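Local coordinates for protein ORF99 (Acidianus Filamentous Virus 1, PDB 3DF6) that is of unknown function but withstands heat and acid, and may act as an anti-CRISPR protein, at residues C[23-28]-C[71-76]; C[48-53]-C[75-80]. The protein carries 2 engineered substitutions. All coordinates share one frame; numbering follows the deposited sequence.

Interaction 1 (C[23-28]-C[71-76]). Engineered in segment 23-28: Met27 (natural residue Leu).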
loop_
_atom_site.group_PDB
_atom_site.type_symbol
_atom_site.label_atom_id
_atom_site.label_comp_id
_atom_site.label_asym_id
_atom_site.label_seq_id
_atom_site.Cartn_x
_atom_site.Cartn_y
_atom_site.Cartn_z
ATOM N N LYS C 23 7.361 0.416 -5.786
ATOM C CA LYS C 23 8.040 -0.715 -6.406
ATOM C C LYS C 23 7.167 -1.977 -6.304
ATOM O O LYS C 23 6.981 -2.682 -7.301
ATOM C CB LYS C 23 9.380 -0.983 -5.724
ATOM C CG LYS C 23 10.299 0.242 -5.543
ATOM C CD LYS C 23 10.563 0.959 -6.837
ATOM C CE LYS C 23 11.268 2.310 -6.579
ATOM N NZ LYS C 23 11.384 3.082 -7.832
ATOM N N GLU C 24 6.696 -2.267 -5.084
ATOM C CA GLU C 24 5.787 -3.395 -4.793
ATOM C C GLU C 24 4.913 -3.003 -3.608
ATOM O O GLU C 24 5.274 -2.104 -2.841
ATOM C CB GLU C 24 6.587 -4.661 -4.411
ATOM C CG GLU C 24 7.469 -5.185 -5.551
ATOM C CD GLU C 24 7.976 -6.574 -5.270
ATOM O OE1 GLU C 24 8.417 -6.806 -4.123
ATOM O OE2 GLU C 24 7.918 -7.438 -6.189
ATOM N N PHE C 25 3.788 -3.678 -3.423
ATOM C CA PHE C 25 2.914 -3.323 -2.293
ATOM C C PHE C 25 1.913 -4.437 -2.076
ATOM O O PHE C 25 1.745 -5.313 -2.935
ATOM C CB PHE C 25 2.167 -1.985 -2.545
ATOM C CG PHE C 25 1.005 -2.112 -3.519
ATOM C CD1 PHE C 25 -0.291 -2.338 -3.051
ATOM C CD2 PHE C 25 1.222 -2.071 -4.894
ATOM C CE1 PHE C 25 -1.363 -2.493 -3.960
ATOM C CE2 PHE C 25 0.148 -2.234 -5.809
ATOM C CZ PHE C 25 -1.128 -2.436 -5.332
ATOM N N GLU C 26 1.271 -4.407 -0.916
ATOM C CA GLU C 26 0.088 -5.209 -0.654
ATOM C C GLU C 26 -0.780 -4.432 0.317
ATOM O O GLU C 26 -0.273 -3.683 1.158
ATOM C CB GLU C 26 0.452 -6.580 -0.067
ATOM C CG GLU C 26 1.134 -6.525 1.267
ATOM C CD GLU C 26 1.584 -7.911 1.749
ATOM O OE1 GLU C 26 1.080 -8.947 1.231
ATOM O OE2 GLU C 26 2.413 -7.946 2.681
HETATM N N MSE C 27 -2.083 -4.596 0.201
HETATM C CA MSE C 27 -3.017 -3.922 1.097
HETATM C C MSE C 27 -4.164 -4.883 1.357
HETATM O O MSE C 27 -4.660 -5.523 0.424
HETATM C CB MSE C 27 -3.600 -2.668 0.461
HETATM C CG MSE C 27 -2.662 -1.521 0.243
HETATM SE SE MSE C 27 -3.744 -0.080 -0.503
HETATM C CE MSE C 27 -4.250 -0.825 -2.219
ATOM N N LYS C 28 -4.551 -4.980 2.620
ATOM C CA LYS C 28 -5.726 -5.722 3.019
ATOM C C LYS C 28 -6.836 -4.702 3.208
ATOM O O LYS C 28 -6.609 -3.635 3.804
ATOM C CB LYS C 28 -5.453 -6.484 4.308
ATOM C CG LYS C 28 -6.583 -7.400 4.754
ATOM C CD LYS C 28 -6.147 -8.207 5.969
ATOM C CE LYS C 28 -7.157 -9.315 6.315
ATOM N NZ LYS C 28 -8.444 -8.712 6.728
ATOM N N LYS C 71 5.050 -5.980 -14.464
ATOM C CA LYS C 71 4.343 -5.642 -13.230
ATOM C C LYS C 71 3.167 -6.589 -13.125
ATOM O O LYS C 71 2.454 -6.797 -14.118
ATOM C CB LYS C 71 3.838 -4.191 -13.239
ATOM C CG LYS C 71 4.881 -3.067 -13.110
ATOM C CD LYS C 71 5.257 -2.814 -11.666
ATOM C CE LYS C 71 6.382 -1.776 -11.530
ATOM N NZ LYS C 71 6.693 -1.678 -10.078
ATOM N N LYS C 72 2.982 -7.190 -11.952
ATOM C CA LYS C 72 1.831 -8.067 -11.727
ATOM C C LYS C 72 0.975 -7.547 -10.588
ATOM O O LYS C 72 1.490 -7.176 -9.522
ATOM C CB LYS C 72 2.250 -9.499 -11.423
ATOM C CG LYS C 72 2.961 -10.212 -12.612
ATOM C CD LYS C 72 3.246 -11.676 -12.207
ATOM C CE LYS C 72 3.836 -12.484 -13.344
ATOM N NZ LYS C 72 4.436 -13.824 -12.909
ATOM N N LEU C 73 -0.329 -7.534 -10.835
ATOM C CA LEU C 73 -1.322 -7.062 -9.876
ATOM C C LEU C 73 -2.290 -8.183 -9.512
ATOM O O LEU C 73 -2.925 -8.778 -10.380
ATOM C CB LEU C 73 -2.104 -5.886 -10.486
ATOM C CG LEU C 73 -3.046 -5.162 -9.520
ATOM C CD1 LEU C 73 -2.194 -4.259 -8.551
ATOM C CD2 LEU C 73 -4.110 -4.380 -10.263
ATOM N N PHE C 74 -2.394 -8.487 -8.223
ATOM C CA PHE C 74 -3.338 -9.486 -7.751
ATOM C C PHE C 74 -4.469 -8.773 -7.018
ATOM O O PHE C 74 -4.210 -8.005 -6.092
ATOM C CB PHE C 74 -2.645 -10.449 -6.786
ATOM C CG PHE C 74 -1.537 -11.227 -7.405
ATOM C CD1 PHE C 74 -1.774 -12.506 -7.890
ATOM C CD2 PHE C 74 -0.244 -10.688 -7.499
ATOM C CE1 PHE C 74 -0.751 -13.257 -8.466
ATOM C CE2 PHE C 74 0.796 -11.423 -8.089
ATOM C CZ PHE C 74 0.535 -12.716 -8.580
ATOM N N VAL C 75 -5.712 -9.033 -7.426
ATOM C CA VAL C 75 -6.884 -8.425 -6.792
ATOM C C VAL C 75 -7.786 -9.541 -6.298
ATOM O O VAL C 75 -8.247 -10.370 -7.075
ATOM C CB VAL C 75 -7.690 -7.489 -7.758
ATOM C CG1 VAL C 75 -8.845 -6.820 -7.021
ATOM C CG2 VAL C 75 -6.784 -6.423 -8.375
ATOM N N GLU C 76 -7.998 -9.579 -4.992
ATOM C CA GLU C 76 -8.874 -10.552 -4.385
ATOM C C GLU C 76 -10.233 -9.896 -4.126
ATOM O O GLU C 76 -10.301 -8.850 -3.476
ATOM C CB GLU C 76 -8.262 -11.025 -3.064
ATOM C CG GLU C 76 -8.972 -12.208 -2.421
ATOM C CD GLU C 76 -8.537 -12.432 -0.962
ATOM O OE1 GLU C 76 -7.742 -11.628 -0.453
ATOM O OE2 GLU C 76 -8.991 -13.407 -0.332
#

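Interaction 2 (C[48-53]-C[75-80])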
loop_
_atom_site.group_PDB
_atom_site.type_symbol
_atom_site.label_atom_id
_atom_site.label_comp_id
_atom_site.label_asym_id
_atom_site.label_seq_id
_atom_site.Cartn_x
_atom_site.Cartn_y
_atom_site.Cartn_z
ATOM N N SER C 48 -4.194 -11.764 -18.187
ATOM C CA SER C 48 -4.937 -11.959 -16.968
ATOM C C SER C 48 -5.215 -13.424 -16.747
ATOM O O SER C 48 -5.256 -14.212 -17.695
ATOM C CB SER C 48 -6.275 -11.184 -17.009
ATOM O OG SER C 48 -7.209 -11.850 -17.855
ATOM N N ASN C 49 -5.403 -13.751 -15.471
ATOM C CA ASN C 49 -5.883 -15.060 -15.052
ATOM C C ASN C 49 -6.860 -14.784 -13.928
ATOM O O ASN C 49 -6.673 -13.863 -13.159
ATOM C CB ASN C 49 -4.728 -15.940 -14.545
ATOM C CG ASN C 49 -5.131 -17.398 -14.348
ATOM O OD1 ASN C 49 -5.819 -17.995 -15.191
ATOM N ND2 ASN C 49 -4.683 -17.984 -13.236
ATOM N N SER C 50 -7.928 -15.567 -13.863
ATOM C CA SER C 50 -8.924 -15.370 -12.821
ATOM C C SER C 50 -9.241 -16.728 -12.222
ATOM O O SER C 50 -9.589 -17.638 -12.952
ATOM C CB SER C 50 -10.203 -14.764 -13.412
ATOM O OG SER C 50 -11.224 -14.660 -12.440
ATOM N N ALA C 51 -9.101 -16.855 -10.906
ATOM C CA ALA C 51 -9.348 -18.120 -10.222
ATOM C C ALA C 51 -10.386 -17.879 -9.135
ATOM O O ALA C 51 -10.289 -16.907 -8.385
ATOM C CB ALA C 51 -8.056 -18.649 -9.612
ATOM N N GLU C 52 -11.382 -18.757 -9.084
ATOM C CA GLU C 52 -12.416 -18.735 -8.058
ATOM C C GLU C 52 -12.174 -19.836 -7.039
ATOM O O GLU C 52 -11.966 -21.011 -7.387
ATOM C CB GLU C 52 -13.808 -18.917 -8.680
ATOM C CG GLU C 52 -14.987 -18.685 -7.719
ATOM C CD GLU C 52 -16.334 -19.055 -8.341
ATOM O OE1 GLU C 52 -16.411 -19.144 -9.581
ATOM O OE2 GLU C 52 -17.314 -19.273 -7.595
ATOM N N ASN C 53 -12.236 -19.457 -5.770
ATOM C CA ASN C 53 -12.108 -20.405 -4.687
ATOM C C ASN C 53 -13.029 -19.994 -3.538
ATOM O O ASN C 53 -12.907 -18.884 -3.038
ATOM C CB ASN C 53 -10.650 -20.426 -4.229
ATOM C CG ASN C 53 -10.378 -21.501 -3.210
ATOM O OD1 ASN C 53 -11.166 -22.407 -3.025
ATOM N ND2 ASN C 53 -9.252 -21.389 -2.528
ATOM N N VAL C 75 -5.712 -9.033 -7.426
ATOM C CA VAL C 75 -6.884 -8.425 -6.792
ATOM C C VAL C 75 -7.786 -9.541 -6.298
ATOM O O VAL C 75 -8.247 -10.370 -7.075
ATOM C CB VAL C 75 -7.690 -7.489 -7.758
ATOM C CG1 VAL C 75 -8.845 -6.820 -7.021
ATOM C CG2 VAL C 75 -6.784 -6.423 -8.375
ATOM N N GLU C 76 -7.998 -9.579 -4.992
ATOM C CA GLU C 76 -8.874 -10.552 -4.385
ATOM C C GLU C 76 -10.233 -9.896 -4.126
ATOM O O GLU C 76 -10.301 -8.850 -3.476
ATOM C CB GLU C 76 -8.262 -11.025 -3.064
ATOM C CG GLU C 76 -8.972 -12.208 -2.421
ATOM C CD GLU C 76 -8.537 -12.432 -0.962
ATOM O OE1 GLU C 76 -7.742 -11.628 -0.453
ATOM O OE2 GLU C 76 -8.991 -13.407 -0.332
ATOM N N TYR C 77 -11.310 -10.501 -4.627
ATOM C CA TYR C 77 -12.628 -9.871 -4.527
ATOM C C TYR C 77 -13.797 -10.843 -4.478
ATOM O O TYR C 77 -13.672 -12.021 -4.869
ATOM C CB TYR C 77 -12.857 -8.867 -5.677
ATOM C CG TYR C 77 -12.842 -9.467 -7.077
ATOM C CD1 TYR C 77 -14.026 -9.867 -7.710
ATOM C CD2 TYR C 77 -11.636 -9.639 -7.760
ATOM C CE1 TYR C 77 -13.997 -10.418 -9.003
ATOM C CE2 TYR C 77 -11.596 -10.171 -9.026
ATOM C CZ TYR C 77 -12.771 -10.554 -9.649
ATOM O OH TYR C 77 -12.693 -11.080 -10.909
ATOM N N VAL C 78 -14.937 -10.317 -4.020
ATOM C CA VAL C 78 -16.218 -11.016 -4.093
ATOM C C VAL C 78 -17.143 -10.253 -5.054
ATOM O O VAL C 78 -17.289 -9.033 -4.955
ATOM C CB VAL C 78 -16.853 -11.177 -2.700
ATOM C CG1 VAL C 78 -18.212 -11.902 -2.788
ATOM C CG2 VAL C 78 -15.897 -11.927 -1.750
ATOM N N ARG C 79 -17.744 -10.977 -5.998
ATOM C CA ARG C 79 -18.688 -10.378 -6.945
ATOM C C ARG C 79 -20.067 -10.182 -6.306
ATOM O O ARG C 79 -20.700 -11.138 -5.855
ATOM C CB ARG C 79 -18.814 -11.225 -8.208
ATOM C CG ARG C 79 -17.554 -11.321 -9.042
ATOM C CD ARG C 79 -17.879 -11.893 -10.439
ATOM N NE ARG C 79 -16.706 -12.560 -11.005
ATOM C CZ ARG C 79 -15.887 -12.050 -11.927
ATOM N NH1 ARG C 79 -16.102 -10.847 -12.459
ATOM N NH2 ARG C 79 -14.846 -12.761 -12.329
ATOM N N GLN C 80 -20.520 -8.932 -6.281
ATOM C CA GLN C 80 -21.802 -8.575 -5.675
ATOM C C GLN C 80 -22.893 -8.350 -6.739
ATOM O O GLN C 80 -22.586 -8.289 -7.939
ATOM C CB GLN C 80 -21.621 -7.353 -4.763
ATOM C CG GLN C 80 -20.503 -7.530 -3.699
ATOM C CD GLN C 80 -20.875 -8.509 -2.582
ATOM O OE1 GLN C 80 -22.012 -8.984 -2.510
ATOM N NE2 GLN C 80 -19.921 -8.792 -1.697
#

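Interaction 1 (C[23-28]-C[71-76])
Phe25 and Leu73 meet through a single methyl group, which illustrates how two strands that are not neighbours can share a hydrophobic layer. Leu73 CD1 comes to 3.8 Å from Phe25 CZ and to 4.1 Å from Phe25 CE2, so it is the far end of the ring, between the tip and one flank, that is touched. The methyl approaches obliquely. Leu73 sets CG anti to its backbone N (chi1 -172°), and chi2 of 75° turns CD1 to the ring. The phenylalanine ring and the leucine branch lean to the same side of the sheet and meet there, while Phe25 CA and Leu73 CA stay 9.5 Å apart.

Beside this apolar contact sits a polar approach. Lys71 bends at chi2 (-83°) and then extends, carrying NZ to 3.0 Å from Lys23 O, just before the chain turns a corner at Glu24. The ammonium has stronger partners close by: a salt bridge to Asp20 OD1 and a hydrogen bond to Asn94 OD1. Asp20 also accepts a hydrogen bond at its backbone O from Lys23 NZ, so both lysines converge on that one residue, and the carboxylate probably offsets the charge of the buried Lys71.

Between the two segments runs strand 84-96, antiparallel to both, whose Ile90 is touched by Phe25 and Leu73 alike. Helix 3-18 packs over this side of the sheet, with Val13 against Phe25, Val14 against Leu73 and the ring of Phe17 edge-to-face with that of Phe25. Beyond strand 25-34 the second subunit adds an antiparallel strand of its own, and the sheet continues across the interface.

Interaction 2 (C[48-53]-C[75-80])
Ser50 and its partners Tyr77 and Arg79 lie on strands that run in the same sense with strand 56-64 between them, the closest alpha carbons being Ser50 CA and Val75 CA at 9.4 Å. The serine points CB at the other segment, and its OG, anti to the backbone N (chi1 175°), ends 4.1 Å from Arg79 NH2 and 4.2 Å from Tyr77 OH. Neither is a hydrogen bond. OG stands at the edge of the guanidinium, near its plane. What couples the two hydroxyls is the carboxylate of Asp59, on the strand between: OD1 is hydrogen-bonded to Ser50 OG and OD2 to Tyr77 OH.

This is the margin of a five-stranded antiparallel sheet, where strand 47-53 is outermost within the chain and side chains on alternate strands meet over the intervening one. Arg79, extended from CG to NE, turns a face of its guanidinium to the edge of the Tyr77 ring, with Tyr77 CE1 3.8 Å above the centre of the guanidinium plane. Phe57 adds a cation-pi contact to Arg79, while its ring meets that of Tyr77 with planes inclined by about 10°.

In the fold
Interactions 1 and 2 share Val75 and Glu76 and take overlapping parts of strand 69-80, the middle strand of the five-stranded sheet. Their centres are about 14 Å apart. Each reaches over one intervening strand: interaction 1 passes strand 84-96 to strand 25-34, and interaction 2 passes strand 56-64 to strand 47-53. The partner segments 23-28 and 48-53 come first along the chain, and both contacts close on the same later strand. Strand 69-80 thus meets both outermost strands of the chain's sheet, with the buried contact beneath helix 3-18 and near the second subunit, and the more exposed, polar one at the opposite margin.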